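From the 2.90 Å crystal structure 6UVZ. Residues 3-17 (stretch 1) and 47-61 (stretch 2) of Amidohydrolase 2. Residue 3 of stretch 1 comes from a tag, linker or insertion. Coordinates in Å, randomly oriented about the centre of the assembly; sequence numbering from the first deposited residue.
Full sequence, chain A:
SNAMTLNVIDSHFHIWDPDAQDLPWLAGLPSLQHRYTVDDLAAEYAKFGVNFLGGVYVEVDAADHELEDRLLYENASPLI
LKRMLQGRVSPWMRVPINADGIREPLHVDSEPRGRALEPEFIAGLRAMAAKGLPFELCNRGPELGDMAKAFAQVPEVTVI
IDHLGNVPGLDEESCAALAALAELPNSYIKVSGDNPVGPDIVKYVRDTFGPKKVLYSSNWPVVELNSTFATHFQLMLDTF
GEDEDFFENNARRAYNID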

# COMPACT_ATOMS: atom_id res chain seq x y z
N ALA A 3 3.31 -5.15 -21.85
CA ALA A 3 3.64 -6.52 -21.51
C ALA A 3 4.76 -7.05 -22.40
O ALA A 3 5.14 -8.22 -22.31
CB ALA A 3 2.41 -7.41 -21.61
N MSE A 4 5.28 -6.18 -23.26
CA MSE A 4 6.43 -6.52 -24.11
C MSE A 4 7.68 -6.49 -23.23
O MSE A 4 8.39 -5.48 -23.16
CB MSE A 4 6.53 -5.57 -25.29
N THR A 5 7.94 -7.63 -22.59
CA THR A 5 8.93 -7.82 -21.52
C THR A 5 9.04 -6.61 -20.60
O THR A 5 9.77 -5.65 -20.87
CB THR A 5 10.30 -8.24 -22.11
OG1 THR A 5 11.22 -8.51 -21.04
CG2 THR A 5 10.90 -7.20 -23.08
N LEU A 6 8.30 -6.64 -19.49
CA LEU A 6 8.19 -5.53 -18.56
C LEU A 6 8.41 -6.02 -17.14
O LEU A 6 7.83 -7.03 -16.74
CB LEU A 6 6.81 -4.86 -18.68
CG LEU A 6 6.41 -3.87 -17.58
CD1 LEU A 6 7.16 -2.55 -17.73
CD2 LEU A 6 4.91 -3.64 -17.58
N ASN A 7 9.23 -5.29 -16.39
CA ASN A 7 9.49 -5.61 -14.99
C ASN A 7 8.43 -4.96 -14.11
O ASN A 7 8.11 -3.78 -14.28
CB ASN A 7 10.88 -5.14 -14.57
CG ASN A 7 11.99 -5.81 -15.38
OD1 ASN A 7 11.86 -6.96 -15.79
ND2 ASN A 7 13.07 -5.08 -15.61
N VAL A 8 7.88 -5.73 -13.18
CA VAL A 8 6.77 -5.29 -12.34
C VAL A 8 7.09 -5.58 -10.88
O VAL A 8 7.51 -6.70 -10.54
CB VAL A 8 5.45 -5.98 -12.75
CG1 VAL A 8 4.34 -5.65 -11.76
CG2 VAL A 8 5.04 -5.57 -14.15
N ILE A 9 6.90 -4.58 -10.02
CA ILE A 9 7.01 -4.73 -8.58
C ILE A 9 5.67 -4.37 -7.97
O ILE A 9 5.21 -3.23 -8.08
CB ILE A 9 8.13 -3.85 -7.99
CG1 ILE A 9 9.50 -4.37 -8.41
CG2 ILE A 9 8.02 -3.80 -6.47
CD1 ILE A 9 10.66 -3.59 -7.82
N ASP A 10 5.03 -5.35 -7.33
CA ASP A 10 3.72 -5.14 -6.72
C ASP A 10 3.90 -4.50 -5.35
O ASP A 10 4.36 -5.15 -4.41
CB ASP A 10 2.97 -6.47 -6.59
CG ASP A 10 1.47 -6.29 -6.55
OD1 ASP A 10 0.77 -6.97 -7.33
OD2 ASP A 10 0.98 -5.46 -5.76
N SER A 11 3.55 -3.22 -5.24
CA SER A 11 3.78 -2.49 -4.00
C SER A 11 2.70 -2.73 -2.94
O SER A 11 2.80 -2.17 -1.85
CB SER A 11 3.89 -0.99 -4.28
OG SER A 11 2.72 -0.50 -4.90
N HIS A 12 1.70 -3.56 -3.23
CA HIS A 12 0.61 -3.78 -2.27
C HIS A 12 -0.12 -5.07 -2.63
O HIS A 12 -0.86 -5.10 -3.62
CB HIS A 12 -0.34 -2.59 -2.27
CG HIS A 12 -1.38 -2.64 -1.20
ND1 HIS A 12 -1.35 -1.81 -0.09
CD2 HIS A 12 -2.48 -3.41 -1.06
CE1 HIS A 12 -2.39 -2.07 0.68
NE2 HIS A 12 -3.09 -3.04 0.12
N PHE A 13 0.09 -6.12 -1.84
CA PHE A 13 -0.66 -7.36 -2.00
C PHE A 13 -0.84 -8.00 -0.64
O PHE A 13 -0.16 -7.66 0.33
CB PHE A 13 0.04 -8.32 -2.98
CG PHE A 13 1.16 -9.11 -2.36
CD1 PHE A 13 0.94 -10.40 -1.89
CD2 PHE A 13 2.43 -8.58 -2.26
CE1 PHE A 13 1.96 -11.13 -1.32
CE2 PHE A 13 3.46 -9.31 -1.70
CZ PHE A 13 3.23 -10.59 -1.23
N HIS A 14 -1.77 -8.95 -0.57
CA HIS A 14 -2.09 -9.65 0.67
C HIS A 14 -2.10 -11.15 0.44
O HIS A 14 -2.36 -11.63 -0.67
CB HIS A 14 -3.46 -9.22 1.22
CG HIS A 14 -3.62 -7.75 1.38
ND1 HIS A 14 -3.05 -7.04 2.42
CD2 HIS A 14 -4.31 -6.84 0.64
CE1 HIS A 14 -3.37 -5.76 2.31
NE2 HIS A 14 -4.13 -5.62 1.24
N ILE A 15 -1.81 -11.90 1.50
CA ILE A 15 -1.98 -13.34 1.54
C ILE A 15 -2.53 -13.71 2.92
O ILE A 15 -2.21 -13.06 3.92
CB ILE A 15 -0.67 -14.12 1.27
CG1 ILE A 15 0.43 -13.68 2.24
CG2 ILE A 15 -0.23 -13.95 -0.18
CD1 ILE A 15 1.70 -14.49 2.11
N TRP A 16 -3.36 -14.75 2.95
CA TRP A 16 -3.91 -15.21 4.22
C TRP A 16 -4.41 -16.64 4.07
O TRP A 16 -4.60 -17.14 2.95
CB TRP A 16 -5.03 -14.30 4.73
CG TRP A 16 -6.20 -14.16 3.80
CD1 TRP A 16 -7.16 -15.10 3.54
CD2 TRP A 16 -6.55 -13.01 3.03
NE1 TRP A 16 -8.07 -14.61 2.64
CE2 TRP A 16 -7.72 -13.32 2.31
CE3 TRP A 16 -5.98 -11.74 2.86
CZ2 TRP A 16 -8.33 -12.42 1.45
CZ3 TRP A 16 -6.59 -10.84 2.01
CH2 TRP A 16 -7.75 -11.19 1.31
N ASP A 17 -4.63 -17.28 5.21
CA ASP A 17 -5.20 -18.63 5.27
C ASP A 17 -6.33 -18.60 6.28
O ASP A 17 -6.08 -18.43 7.49
CB ASP A 17 -4.13 -19.65 5.66
CG ASP A 17 -4.63 -21.08 5.58
OD1 ASP A 17 -5.75 -21.30 5.08
OD2 ASP A 17 -3.89 -21.99 6.01
N LYS A 47 0.53 -15.27 -16.41
CA LYS A 47 -0.43 -15.16 -17.50
C LYS A 47 -0.27 -13.85 -18.25
O LYS A 47 -0.56 -13.78 -19.45
CB LYS A 47 -1.86 -15.30 -16.98
CG LYS A 47 -2.25 -16.71 -16.58
CD LYS A 47 -3.76 -16.86 -16.45
CE LYS A 47 -4.32 -15.97 -15.35
NZ LYS A 47 -5.79 -16.18 -15.17
N PHE A 48 0.18 -12.80 -17.57
CA PHE A 48 0.31 -11.48 -18.17
C PHE A 48 1.65 -11.27 -18.87
O PHE A 48 1.87 -10.20 -19.44
CB PHE A 48 0.11 -10.40 -17.10
CG PHE A 48 -1.21 -10.50 -16.38
CD1 PHE A 48 -1.33 -10.06 -15.07
CD2 PHE A 48 -2.32 -11.04 -17.00
CE1 PHE A 48 -2.54 -10.15 -14.40
CE2 PHE A 48 -3.53 -11.14 -16.34
CZ PHE A 48 -3.64 -10.69 -15.04
N GLY A 49 2.53 -12.27 -18.85
CA GLY A 49 3.79 -12.17 -19.56
C GLY A 49 4.74 -11.12 -19.06
O GLY A 49 5.60 -10.66 -19.82
N VAL A 50 4.63 -10.72 -17.80
CA VAL A 50 5.52 -9.74 -17.21
C VAL A 50 6.53 -10.46 -16.32
O VAL A 50 6.30 -11.58 -15.85
CB VAL A 50 4.76 -8.65 -16.42
CG1 VAL A 50 3.86 -7.85 -17.35
CG2 VAL A 50 3.94 -9.29 -15.31
N ASN A 51 7.66 -9.80 -16.09
CA ASN A 51 8.71 -10.34 -15.22
C ASN A 51 8.42 -9.88 -13.80
O ASN A 51 8.72 -8.75 -13.42
CB ASN A 51 10.08 -9.88 -15.69
CG ASN A 51 11.21 -10.68 -15.08
OD1 ASN A 51 11.02 -11.84 -14.69
ND2 ASN A 51 12.39 -10.08 -14.98
N PHE A 52 7.82 -10.77 -13.01
CA PHE A 52 7.41 -10.44 -11.64
C PHE A 52 8.64 -10.46 -10.74
O PHE A 52 9.21 -11.52 -10.46
CB PHE A 52 6.36 -11.43 -11.16
CG PHE A 52 5.82 -11.12 -9.79
CD1 PHE A 52 5.39 -9.84 -9.47
CD2 PHE A 52 5.72 -12.11 -8.83
CE1 PHE A 52 4.89 -9.55 -8.21
CE2 PHE A 52 5.22 -11.83 -7.57
CZ PHE A 52 4.80 -10.55 -7.26
N LEU A 53 9.06 -9.28 -10.29
CA LEU A 53 10.25 -9.13 -9.46
C LEU A 53 9.95 -9.24 -7.97
O LEU A 53 10.88 -9.11 -7.16
CB LEU A 53 10.93 -7.79 -9.74
CG LEU A 53 11.44 -7.57 -11.17
CD1 LEU A 53 12.19 -6.25 -11.27
CD2 LEU A 53 12.31 -8.73 -11.62
N GLY A 54 8.71 -9.48 -7.59
CA GLY A 54 8.33 -9.59 -6.20
C GLY A 54 7.31 -8.54 -5.80
O GLY A 54 6.98 -7.62 -6.54
N GLY A 55 6.80 -8.71 -4.57
CA GLY A 55 5.75 -7.86 -4.06
C GLY A 55 6.06 -7.36 -2.66
O GLY A 55 6.98 -7.83 -1.99
N VAL A 56 5.26 -6.38 -2.24
CA VAL A 56 5.34 -5.80 -0.90
C VAL A 56 4.10 -6.26 -0.13
O VAL A 56 2.98 -5.87 -0.46
CB VAL A 56 5.43 -4.27 -0.94
CG1 VAL A 56 5.32 -3.69 0.46
CG2 VAL A 56 6.73 -3.84 -1.61
N TYR A 57 4.31 -7.08 0.89
CA TYR A 57 3.20 -7.54 1.71
C TYR A 57 2.71 -6.42 2.61
O TYR A 57 3.49 -5.63 3.13
CB TYR A 57 3.63 -8.74 2.55
CG TYR A 57 2.58 -9.23 3.53
CD1 TYR A 57 1.66 -10.20 3.16
CD2 TYR A 57 2.51 -8.72 4.82
CE1 TYR A 57 0.70 -10.66 4.04
CE2 TYR A 57 1.55 -9.17 5.71
CZ TYR A 57 0.65 -10.13 5.32
OH TYR A 57 -0.30 -10.58 6.21
N VAL A 58 1.39 -6.36 2.78
CA VAL A 58 0.75 -5.41 3.69
C VAL A 58 -0.10 -6.21 4.67
O VAL A 58 -0.71 -7.21 4.30
CB VAL A 58 -0.11 -4.38 2.92
CG1 VAL A 58 -0.65 -3.33 3.87
CG2 VAL A 58 0.71 -3.73 1.81
N GLU A 59 -0.13 -5.76 5.92
CA GLU A 59 -0.83 -6.49 6.97
C GLU A 59 -2.31 -6.66 6.62
O GLU A 59 -2.94 -5.75 6.07
CB GLU A 59 -0.67 -5.78 8.31
CG GLU A 59 -1.10 -4.32 8.32
CD GLU A 59 -2.56 -4.14 8.68
OE1 GLU A 59 -3.20 -3.20 8.17
OE2 GLU A 59 -3.08 -4.95 9.48
N VAL A 60 -2.84 -7.84 6.92
CA VAL A 60 -4.19 -8.20 6.53
C VAL A 60 -5.20 -7.95 7.65
O VAL A 60 -6.30 -8.50 7.62
CB VAL A 60 -4.26 -9.66 6.04
CG1 VAL A 60 -3.37 -9.85 4.82
CG2 VAL A 60 -3.85 -10.61 7.16
N ASP A 61 -4.83 -7.14 8.64
CA ASP A 61 -5.70 -6.82 9.77
C ASP A 61 -6.14 -8.09 10.50
O ASP A 61 -7.32 -8.31 10.77
CB ASP A 61 -6.91 -5.99 9.32
CG ASP A 61 -7.58 -5.26 10.47
OD1 ASP A 61 -6.99 -4.28 10.98
OD2 ASP A 61 -8.70 -5.66 10.86
O HOH W 1 -1.04 -13.12 6.40

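The two stretches pair as parallel strands, burying 1075 Å² between them. Gly49 adopts the positive phi that ends the preceding helix in a Schellman motif, a conformation that favours glycine. Val50 then packs its CB 3.8 Å from Val8 CG2. Asn51 donates its backbone N to Leu6 O (2.9 Å) and accepts from Val8 N through its O (3.1 Å); its amide ND2 also reaches Asn7 OD1 (3.3 Å), a polar pairing suited to this more exposed face. On the face shared with Val8, the Phe52 ring presents its edge to Asp10, with CE1 4.0 Å from Asp10 CB.

Leu53 N bonds to Val8 O (3.0 Å), after which a bulge shifts the register. Gly54 O receives Asp10 N (3.1 Å), and Gly55 leaves room for the Phe13 ring, whose CE2 lies 3.4 Å from Gly55 C; a CB there would clash with CE2. Val56 bonds through N to Asp10 O (2.7 Å) and through O to Phe13 N (3.2 Å), spanning a second bulge. Tyr57 CE1 packs 3.5 Å from Ile15 CG1, while a water bridges Tyr57 OH and Ile15 O.

Val58 N bonds to Phe13 O (3.2 Å), its O accepts from His14 ND1 (3.0 Å), and its CG2 covers one face of His12. Finally, Val60 CG1 meets the edge of Trp16 at CE3 (3.8 Å).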